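Local coordinates for protein phosphonate monoester hydrolase (Ruegeria pomeroyi, PDB 4UPK) that belongs to the sulfatase family of hydrolases, in the alkaline phosphatase clan, at residues A[99-102]-A[103-107]. Residues are numbered along the deposited sequence; the frame is centred on the assembly and turned at random.
Sequences RSVR and NGTPL
R102 and T105 are the ends of a type II beta turn, which reverses the loop that follows helix 95-98 in this sulfatase-family chain. T105 grips the carbonyl oxygen of R102 twice. Its backbone N donates to R102 O over 3.0 Å, closing the turn, and its hydroxyl OG1 donates to the same R102 O over 2.9 Å. Both donors stand above the carbonyl plane, on the same face. The hydroxyl can double the backbone bond because chi1 of T105 (-45°) sets OG1 beside its own N. G104 takes the third position of the turn with positive phi (92°), as is usual for glycine in a type II turn.

A second polar tie joins the two arms of the loop: S100, at the centre of an inverse gamma turn, donates from OG to T105 O over a short 2.5 Å. That hydroxyl meets the carbonyl nearly in line with the C=O bond (159°), tilted modestly from its plane.

Van der Waals contacts surround these bonds. T105 CG2 lies 3.4 Å from the backbone carbonyl R99 O, and L107 CD1 rests against S100 CB at 4.1 Å. V101 CG2 lies over one face of the R102 guanidinium, displaced toward its rim.

The charged end of R102 ties the turn to its surroundings: NE forms a salt bridge with D436, NH2 bonds to S438, and NH1 reaches S522 O of the second subunit. R99 NE bonds to D518 O of that subunit. T105 OG1 lies at the R102 guanidinium edge, near its plane, and a water joins them, donating to T105 OG1 at 2.8 Å and accepting a weak bond from R102 NH1 at 3.2 Å.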
loop_
_atom_site.group_PDB
_atom_site.type_symbol
_atom_site.label_atom_id
_atom_site.label_comp_id
_atom_site.label_asym_id
_atom_site.label_seq_id
_atom_site.Cartn_x
_atom_site.Cartn_y
_atom_site.Cartn_z
ATOM N N ARG A 99 -6.062 -18.054 8.842
ATOM C CA ARG A 99 -5.018 -18.105 9.873
ATOM C C ARG A 99 -5.225 -17.292 11.162
ATOM O O ARG A 99 -4.321 -17.199 11.985
ATOM C CB ARG A 99 -3.581 -18.043 9.269
ATOM C CG ARG A 99 -3.230 -19.247 8.352
ATOM C CD ARG A 99 -3.115 -20.614 9.062
ATOM N NE ARG A 99 -1.977 -20.643 9.985
ATOM C CZ ARG A 99 -1.923 -21.357 11.095
ATOM N NH1 ARG A 99 -2.927 -22.151 11.431
ATOM N NH2 ARG A 99 -0.844 -21.322 11.857
ATOM N N SER A 100 -6.431 -16.799 11.391
ATOM C CA SER A 100 -6.798 -16.138 12.636
ATOM C C SER A 100 -7.320 -17.353 13.438
ATOM O O SER A 100 -8.515 -17.624 13.474
ATOM C CB SER A 100 -7.910 -15.120 12.377
ATOM O OG SER A 100 -8.071 -14.219 13.457
ATOM N N VAL A 101 -6.379 -18.154 13.974
ATOM C CA VAL A 101 -6.622 -19.469 14.594
ATOM C C VAL A 101 -7.042 -19.516 16.056
ATOM O O VAL A 101 -7.507 -20.561 16.520
ATOM C CB VAL A 101 -5.533 -20.515 14.219
ATOM C CG1 VAL A 101 -5.518 -20.743 12.715
ATOM C CG2 VAL A 101 -4.148 -20.092 14.727
ATOM N N ARG A 102 -6.901 -18.378 16.763
ATOM C CA ARG A 102 -7.262 -18.166 18.176
ATOM C C ARG A 102 -7.745 -16.725 18.333
ATOM O O ARG A 102 -7.444 -15.884 17.483
ATOM C CB ARG A 102 -6.034 -18.306 19.097
ATOM C CG ARG A 102 -5.015 -19.343 18.699
ATOM C CD ARG A 102 -3.775 -19.136 19.504
ATOM N NE ARG A 102 -2.696 -19.994 19.021
ATOM C CZ ARG A 102 -1.827 -19.658 18.074
ATOM N NH1 ARG A 102 -1.924 -18.488 17.457
ATOM N NH2 ARG A 102 -0.876 -20.500 17.716
ATOM N N ASN A 103 -8.448 -16.428 19.447
ATOM C CA ASN A 103 -8.844 -15.067 19.801
ATOM C C ASN A 103 -7.551 -14.262 19.942
ATOM O O ASN A 103 -6.582 -14.743 20.552
ATOM C CB ASN A 103 -9.624 -15.056 21.129
ATOM C CG ASN A 103 -11.050 -15.499 21.017
ATOM O OD1 ASN A 103 -11.540 -15.819 19.937
ATOM N ND2 ASN A 103 -11.754 -15.557 22.147
ATOM N N GLY A 104 -7.495 -13.114 19.273
ATOM C CA GLY A 104 -6.303 -12.265 19.293
ATOM C C GLY A 104 -5.315 -12.536 18.169
ATOM O O GLY A 104 -4.362 -11.776 18.019
ATOM N N THR A 105 -5.504 -13.624 17.373
ATOM C CA THR A 105 -4.590 -13.930 16.265
ATOM C C THR A 105 -4.967 -13.053 15.087
ATOM O O THR A 105 -6.111 -13.170 14.603
ATOM C CB THR A 105 -4.596 -15.391 15.857
ATOM O OG1 THR A 105 -4.557 -16.205 17.014
ATOM C CG2 THR A 105 -3.423 -15.721 14.924
ATOM N N PRO A 106 -4.031 -12.183 14.613
ATOM C CA PRO A 106 -4.377 -11.249 13.527
ATOM C C PRO A 106 -4.799 -11.903 12.225
ATOM O O PRO A 106 -4.361 -12.998 11.887
ATOM C CB PRO A 106 -3.106 -10.407 13.361
ATOM C CG PRO A 106 -2.417 -10.503 14.655
ATOM C CD PRO A 106 -2.662 -11.915 15.106
ATOM N N LEU A 107 -5.699 -11.233 11.528
ATOM C CA LEU A 107 -6.170 -11.638 10.214
ATOM C C LEU A 107 -5.484 -10.687 9.227
ATOM O O LEU A 107 -5.439 -9.480 9.507
ATOM C CB LEU A 107 -7.706 -11.491 10.139
ATOM C CG LEU A 107 -8.401 -11.897 8.833
ATOM C CD1 LEU A 107 -8.431 -13.413 8.667
ATOM C CD2 LEU A 107 -9.820 -11.361 8.809
HETATM O O HOH W 1 -2.417 -15.578 18.741
#